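PDB 3E49: 3-keto-5-aminohexanoate cleavage enzyme from Burkholderia xenovorans LB400, which probably cleaves 3-keto-5-aminohexanoate or a related beta-keto acid with acetyl-CoA, giving acetoacetate and a CoA ester, in a zinc-dependent reaction. Local coordinates for residues A66-A69 against E70-P73; E130-H133 against G134-E138; H139-R142 against S143-L146. All coordinates share one frame; numbering follows the deposited sequence. Where two conformers were deposited one is given.

Contact 1 (A66-A69 against E70-P73)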
loop_
_atom_site.group_PDB
_atom_site.type_symbol
_atom_site.label_atom_id
_atom_site.label_comp_id
_atom_site.label_asym_id
_atom_site.label_seq_id
_atom_site.Cartn_x
_atom_site.Cartn_y
_atom_site.Cartn_z
ATOM N N ALA A 66 -27.306 -5.791 -36.217
ATOM C CA ALA A 66 -28.750 -5.951 -36.320
ATOM C C ALA A 66 -29.416 -6.224 -34.952
ATOM O O ALA A 66 -30.553 -5.846 -34.740
ATOM C CB ALA A 66 -29.095 -7.064 -37.347
ATOM N N ALA A 67 -28.711 -6.873 -34.014
ATOM C CA ALA A 67 -29.295 -7.180 -32.674
ATOM C C ALA A 67 -29.468 -5.940 -31.780
ATOM O O ALA A 67 -30.177 -5.998 -30.747
ATOM C CB ALA A 67 -28.449 -8.238 -31.952
ATOM N N PHE A 68 -28.833 -4.829 -32.170
ATOM C CA PHE A 68 -28.959 -3.543 -31.470
ATOM C C PHE A 68 -29.966 -2.583 -32.119
ATOM O O PHE A 68 -30.391 -1.576 -31.521
ATOM C CB PHE A 68 -27.607 -2.822 -31.516
ATOM C CG PHE A 68 -26.497 -3.518 -30.761
ATOM C CD1 PHE A 68 -25.825 -4.593 -31.304
ATOM C CD2 PHE A 68 -26.075 -3.029 -29.524
ATOM C CE1 PHE A 68 -24.788 -5.225 -30.607
ATOM C CE2 PHE A 68 -25.023 -3.649 -28.822
ATOM C CZ PHE A 68 -24.380 -4.729 -29.360
ATOM N N ALA A 69 -30.352 -2.890 -33.352
ATOM C CA ALA A 69 -31.165 -1.952 -34.172
ATOM C C ALA A 69 -32.453 -1.421 -33.579
ATOM O O ALA A 69 -32.814 -0.284 -33.863
ATOM C CB ALA A 69 -31.415 -2.544 -35.575
ATOM N N GLU A 70 -33.137 -2.178 -32.731
ATOM C CA GLU A 70 -34.397 -1.732 -32.159
ATOM C C GLU A 70 -34.158 -1.002 -30.835
ATOM O O GLU A 70 -34.686 0.079 -30.603
ATOM C CB GLU A 70 -35.323 -2.944 -31.933
ATOM C CG GLU A 70 -35.449 -3.881 -33.167
ATOM C CD GLU A 70 -36.027 -5.255 -32.840
ATOM O OE1 GLU A 70 -37.121 -5.321 -32.266
ATOM O OE2 GLU A 70 -35.387 -6.271 -33.188
ATOM N N PHE A 71 -33.362 -1.606 -29.951
ATOM C CA PHE A 71 -33.200 -0.994 -28.626
ATOM C C PHE A 71 -32.459 0.336 -28.577
ATOM O O PHE A 71 -32.826 1.195 -27.792
ATOM C CB PHE A 71 -32.752 -1.991 -27.514
ATOM C CG PHE A 71 -31.352 -2.568 -27.625
ATOM C CD1 PHE A 71 -30.231 -1.802 -27.350
ATOM C CD2 PHE A 71 -31.170 -3.953 -27.798
ATOM C CE1 PHE A 71 -28.948 -2.360 -27.406
ATOM C CE2 PHE A 71 -29.888 -4.535 -27.832
ATOM C CZ PHE A 71 -28.767 -3.747 -27.621
ATOM N N LEU A 72 -31.510 0.557 -29.466
ATOM C CA LEU A 72 -30.731 1.781 -29.395
ATOM C C LEU A 72 -31.597 3.020 -29.600
ATOM O O LEU A 72 -31.606 3.900 -28.759
ATOM C CB LEU A 72 -29.491 1.734 -30.299
ATOM C CG LEU A 72 -28.350 0.786 -29.902
ATOM C CD1 LEU A 72 -27.204 0.900 -30.853
ATOM C CD2 LEU A 72 -27.875 1.065 -28.463
ATOM N N PRO A 73 -32.370 3.073 -30.690
ATOM C CA PRO A 73 -33.261 4.216 -30.888
ATOM C C PRO A 73 -34.322 4.344 -29.822
ATOM O O PRO A 73 -34.666 5.465 -29.448
ATOM C CB PRO A 73 -33.913 3.921 -32.246
ATOM C CG PRO A 73 -33.022 3.006 -32.911
ATOM C CD PRO A 73 -32.421 2.150 -31.841
HETATM O O HOH W 1 -32.681 -5.818 -33.064
HETATM O O HOH W 2 -32.360 -4.350 -30.883
#
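F71 lays one face of its ring over the backbone of F68, a CH-pi contact in which CA of F68 sits 4.0 Å from the ring centroid and only 19° off the ring normal. The F71 side chain reaches back because its CG lies between the backbone N and the carbonyl carbon (chi1 68°). The two phenylalanines run side by side in the same direction, with planes at 54°, meeting where CD2 of F68 approaches CZ of F71 at 3.4 Å. L72 joins them, its CD1 lying 3.8 Å from CB of F68, and its amide N gives a straight bond to the O of F68 at 3.2 Å. Water takes over where the chain kinks: one molecule joins the O of A67 to the N of F71, and another, in the conformer given, probably links the O of A66 to OE2 of E70. Large apolar residues suit the inward side, against A53 and L51 of strand 48-54 and Y105 of helix 95-105, whereas the exposed E70 suits the solvent side. This is a break between two successive helices, 65-68 and 71-78, packed on the outside of the parallel strands of a TIM barrel.

Contact 2 (E130-H133 against G134-E138)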
loop_
_atom_site.group_PDB
_atom_site.type_symbol
_atom_site.label_atom_id
_atom_site.label_comp_id
_atom_site.label_asym_id
_atom_site.label_seq_id
_atom_site.Cartn_x
_atom_site.Cartn_y
_atom_site.Cartn_z
ATOM N N GLU A 130 -28.475 -26.576 -14.003
ATOM C CA GLU A 130 -29.526 -26.795 -14.981
ATOM C C GLU A 130 -29.728 -25.595 -15.897
ATOM O O GLU A 130 -29.932 -24.494 -15.424
ATOM C CB GLU A 130 -30.818 -27.084 -14.234
ATOM C CG GLU A 130 -30.755 -28.350 -13.378
ATOM C CD GLU A 130 -32.046 -28.572 -12.607
ATOM O OE1 GLU A 130 -33.142 -28.387 -13.210
ATOM O OE2 GLU A 130 -31.964 -28.925 -11.400
ATOM N N PHE A 131 -29.704 -25.846 -17.208
ATOM C CA PHE A 131 -29.808 -24.800 -18.230
ATOM C C PHE A 131 -30.899 -25.064 -19.283
ATOM O O PHE A 131 -31.068 -26.184 -19.753
ATOM C CB PHE A 131 -28.456 -24.649 -18.919
ATOM C CG PHE A 131 -27.366 -24.211 -17.989
ATOM C CD1 PHE A 131 -27.206 -22.861 -17.669
ATOM C CD2 PHE A 131 -26.515 -25.135 -17.408
ATOM C CE1 PHE A 131 -26.212 -22.451 -16.802
ATOM C CE2 PHE A 131 -25.527 -24.739 -16.536
ATOM C CZ PHE A 131 -25.375 -23.401 -16.217
ATOM N N ALA A 132 -31.627 -24.017 -19.638
ATOM C CA ALA A 132 -32.675 -24.078 -20.637
ATOM C C ALA A 132 -32.136 -24.297 -22.036
ATOM O O ALA A 132 -32.803 -24.916 -22.855
ATOM C CB ALA A 132 -33.482 -22.800 -20.635
ATOM N N HIS A 133 -30.964 -23.760 -22.340
ATOM C CA HIS A 133 -30.417 -23.890 -23.680
ATOM C C HIS A 133 -29.067 -24.502 -23.614
ATOM O O HIS A 133 -28.313 -24.249 -22.693
ATOM C CB HIS A 133 -30.324 -22.525 -24.356
ATOM C CG HIS A 133 -31.595 -21.750 -24.299
ATOM N ND1 HIS A 133 -32.528 -21.775 -25.313
ATOM C CD2 HIS A 133 -32.097 -20.933 -23.342
ATOM C CE1 HIS A 133 -33.551 -21.007 -24.980
ATOM N NE2 HIS A 133 -33.316 -20.484 -23.791
ATOM N N GLY A 134 -28.736 -25.285 -24.623
ATOM C CA GLY A 134 -27.465 -25.954 -24.655
ATOM C C GLY A 134 -26.259 -25.049 -24.681
ATOM O O GLY A 134 -25.203 -25.406 -24.132
ATOM N N TRP A 135 -26.404 -23.868 -25.294
ATOM C CA TRP A 135 -25.259 -22.996 -25.451
ATOM C C TRP A 135 -24.721 -22.526 -24.099
ATOM O O TRP A 135 -23.544 -22.263 -23.970
ATOM C CB TRP A 135 -25.602 -21.780 -26.350
ATOM C CG TRP A 135 -26.498 -20.772 -25.720
ATOM C CD1 TRP A 135 -27.840 -20.672 -25.843
ATOM C CD2 TRP A 135 -26.097 -19.714 -24.846
ATOM N NE1 TRP A 135 -28.311 -19.634 -25.093
ATOM C CE2 TRP A 135 -27.258 -19.033 -24.464
ATOM C CE3 TRP A 135 -24.857 -19.288 -24.344
ATOM C CZ2 TRP A 135 -27.234 -17.948 -23.609
ATOM C CZ3 TRP A 135 -24.828 -18.192 -23.486
ATOM C CH2 TRP A 135 -26.004 -17.550 -23.123
ATOM N N GLU A 136 -25.590 -22.473 -23.100
ATOM C CA GLU A 136 -25.236 -21.904 -21.782
ATOM C C GLU A 136 -24.123 -22.680 -21.070
ATOM O O GLU A 136 -23.132 -22.087 -20.620
ATOM C CB GLU A 136 -26.477 -21.814 -20.897
ATOM C CG GLU A 136 -27.600 -20.924 -21.448
ATOM C CD GLU A 136 -28.770 -20.828 -20.494
ATOM O OE1 GLU A 136 -28.692 -20.067 -19.493
ATOM O OE2 GLU A 136 -29.813 -21.494 -20.739
ATOM N N ARG A 137 -24.277 -23.996 -20.967
ATOM C CA ARG A 137 -23.249 -24.801 -20.294
ATOM C C ARG A 137 -21.938 -24.734 -21.062
ATOM O O ARG A 137 -20.880 -24.585 -20.478
ATOM C CB ARG A 137 -23.703 -26.255 -20.094
ATOM C CG ARG A 137 -22.593 -27.171 -19.580
ATOM C CD ARG A 137 -23.128 -28.540 -19.219
ATOM N NE ARG A 137 -23.969 -28.443 -18.033
ATOM C CZ ARG A 137 -23.498 -28.420 -16.793
ATOM N NH1 ARG A 137 -22.182 -28.491 -16.563
ATOM N NH2 ARG A 137 -24.343 -28.306 -15.784
ATOM N N GLU A 138 -22.029 -24.831 -22.381
ATOM C CA GLU A 138 -20.871 -24.757 -23.246
ATOM C C GLU A 138 -20.142 -23.399 -23.076
ATOM O O GLU A 138 -18.912 -23.345 -23.007
ATOM C CB GLU A 138 -21.324 -24.938 -24.700
HETATM O O HOH W 3 -26.355 -25.753 -21.581
#
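OE2 of E136 is gripped by the backbone N of H133 at 3.0 Å and by the hydroxyl OG of S22, while the other oxygen, OE1, is bonded to OG1 of T20. The H133 bond uses the anti lone pair of OE2, with an N-H...O angle of 152°. In return the N of E136 donates to the O of H133 at 3.3 Å, from above the carbonyl plane, so that a side-chain bond and a backbone bond together close the turn at the start of helix 134-141. Glutamate suits the place because its extended chain spans back to the amide of H133, just where the helix begins. A water bridges the same turn, giving bonds to the O of H133 and the O of G134 and accepting one from the N of R137. F131 shields the apolar part of E136, its CD1 lying 3.5 Å from CB of the glutamate. At the far rim of that ring, in its plane, NH2 of R137 lies 3.8 Å from CE2 and is itself held by the O of K129. Elsewhere in the turn, CB of H133 meets CD1 of W135 at 3.4 Å, and the indole NE1 is bonded to the O of D58. With the H133 amide donating to it and the hydroxyls of S22 and T20 bonded to its oxygens, the buried carboxylate is probably stabilised as the anion, and should also interact well with the helix dipole.

Contact 3 (H139-R142 against S143-L146)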
loop_
_atom_site.group_PDB
_atom_site.type_symbol
_atom_site.label_atom_id
_atom_site.label_comp_id
_atom_site.label_asym_id
_atom_site.label_seq_id
_atom_site.Cartn_x
_atom_site.Cartn_y
_atom_site.Cartn_z
ATOM N N HIS A 139 -20.915 -22.321 -23.047
ATOM C CA HIS A 139 -20.382 -20.963 -22.828
ATOM C C HIS A 139 -19.500 -20.923 -21.572
ATOM O O HIS A 139 -18.371 -20.419 -21.616
ATOM C CB HIS A 139 -21.561 -19.990 -22.750
ATOM C CG HIS A 139 -21.269 -18.682 -22.092
ATOM N ND1 HIS A 139 -20.683 -17.626 -22.758
ATOM C CD2 HIS A 139 -21.591 -18.219 -20.859
ATOM C CE1 HIS A 139 -20.606 -16.587 -21.944
ATOM N NE2 HIS A 139 -21.149 -16.921 -20.787
ATOM N N LEU A 140 -19.972 -21.565 -20.500
ATOM C CA LEU A 140 -19.263 -21.616 -19.243
ATOM C C LEU A 140 -18.087 -22.581 -19.237
ATOM O O LEU A 140 -16.993 -22.244 -18.771
ATOM C CB LEU A 140 -20.236 -21.997 -18.123
ATOM C CG LEU A 140 -21.342 -20.972 -17.871
ATOM C CD1 LEU A 140 -22.353 -21.501 -16.852
ATOM C CD2 LEU A 140 -20.732 -19.661 -17.397
ATOM N N GLU A 141 -18.282 -23.774 -19.779
ATOM C CA GLU A 141 -17.214 -24.736 -19.729
ATOM C C GLU A 141 -16.085 -24.341 -20.652
ATOM O O GLU A 141 -14.940 -24.448 -20.298
ATOM C CB GLU A 141 -17.717 -26.151 -20.038
ATOM C CG GLU A 141 -16.572 -27.176 -20.151
ATOM C CD GLU A 141 -15.570 -27.145 -18.969
ATOM O OE1 GLU A 141 -16.023 -27.120 -17.787
ATOM O OE2 GLU A 141 -14.338 -27.162 -19.245
ATOM N N ARG A 142 -16.411 -23.861 -21.834
ATOM C CA ARG A 142 -15.351 -23.515 -22.775
ATOM C C ARG A 142 -14.495 -22.311 -22.392
ATOM O O ARG A 142 -13.483 -22.039 -23.043
ATOM C CB ARG A 142 -15.875 -23.466 -24.211
ATOM C CG ARG A 142 -15.727 -24.868 -24.845
ATOM C CD ARG A 142 -16.515 -25.059 -26.094
ATOM N NE ARG A 142 -17.776 -25.765 -25.854
ATOM C CZ ARG A 142 -18.805 -25.790 -26.701
ATOM N NH1 ARG A 142 -18.764 -25.105 -27.842
ATOM N NH2 ARG A 142 -19.901 -26.472 -26.389
ATOM N N SER A 143 -14.860 -21.630 -21.306
ATOM C CA SER A 143 -14.046 -20.534 -20.796
ATOM C C SER A 143 -12.740 -21.076 -20.232
ATOM O O SER A 143 -11.754 -20.352 -20.166
ATOM C CB SER A 143 -14.834 -19.707 -19.753
ATOM O OG SER A 143 -15.078 -20.426 -18.554
ATOM N N ARG A 144 -12.725 -22.347 -19.816
ATOM C CA ARG A 144 -11.526 -22.936 -19.282
ATOM C C ARG A 144 -10.388 -22.961 -20.336
ATOM O O ARG A 144 -9.226 -22.777 -20.013
ATOM C CB ARG A 144 -11.854 -24.350 -18.770
ATOM C CG ARG A 144 -10.741 -25.061 -18.026
ATOM C CD ARG A 144 -11.110 -26.509 -17.758
ATOM N NE ARG A 144 -12.402 -26.661 -17.082
ATOM C CZ ARG A 144 -12.567 -26.667 -15.763
ATOM N NH1 ARG A 144 -11.518 -26.544 -14.951
ATOM N NH2 ARG A 144 -13.782 -26.802 -15.258
ATOM N N ASP A 145 -10.740 -23.108 -21.606
ATOM C CA ASP A 145 -9.737 -23.238 -22.659
ATOM C C ASP A 145 -9.694 -22.076 -23.640
ATOM O O ASP A 145 -9.088 -22.166 -24.688
ATOM C CB ASP A 145 -9.927 -24.564 -23.408
ATOM C CG ASP A 145 -11.364 -24.793 -23.865
ATOM O OD1 ASP A 145 -12.215 -25.227 -23.032
ATOM O OD2 ASP A 145 -11.631 -24.583 -25.079
ATOM N N LEU A 146 -10.277 -20.956 -23.295
ATOM C CA LEU A 146 -10.253 -19.845 -24.251
ATOM C C LEU A 146 -9.614 -18.575 -23.677
ATOM O O LEU A 146 -9.617 -18.331 -22.473
ATOM C CB LEU A 146 -11.653 -19.634 -24.849
ATOM C CG LEU A 146 -12.140 -20.839 -25.721
ATOM C CD1 LEU A 146 -13.572 -20.637 -26.149
ATOM C CD2 LEU A 146 -11.249 -21.149 -26.972
HETATM O O HOH W 4 -12.367 -27.201 -21.623
#
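E141 and R144 meet in a salt bridge in which carboxylate and guanidinium are nearly coplanar, 7° apart. NE of R144 gives the shorter bond, 2.9 Å to OE2 of E141 on its syn lone pair, and NH2 adds a weak one to OE1 at 3.4 Å. Both side chains leave with CG opposite the backbone N (chi1 173° and -173°), then bend, E141 at chi2 and R144 at chi3, which brings the flat ends together. S143 turns inward instead: its OG donates to the O of L140 at 2.6 Å, a carbonyl that the N of S143 also reaches weakly. Serine is short enough to fold back on the preceding turn in this way. Here helix 134-141 gives way to the loop that leads to strand 147-148, which pairs antiparallel with 117-118 in a small sheet separate from the TIM-barrel strands. The chain keeps turning through bonds from residue i+3 to i: the N of R144 to the O of E141 at 3.1 Å, and the N of D145 to the O of R142 at 3.3 Å. L146 closes over the last of these carbonyls, its CG lying 3.2 Å from the O of R142. Further out, OG of S143 is also bonded to the N of L121, while R144 makes a cation-pi contact with Y122 and packs against A153 of the second subunit.

Overall arrangement
Contacts 2 and 3 lie at the two ends of helix 134-141: residues 130-138 begin it and residues 139-146 finish it, with their centres 13 Å apart. They touch directly where CZ of F131 packs against CD1 of L140, 3.6 Å away. Contact 1 stands apart, its centre 25 Å from that of contact 2 and 28 Å from that of contact 3. None reaches the zinc bound by H50, H52 and E259; the F68 side chain of contact 1 comes nearest, about 5 Å from that of H52 and about 10 Å from the metal. The side chains of H139 in contact 3 and W135 in contact 2 lie about 11 and 14 Å from the zinc.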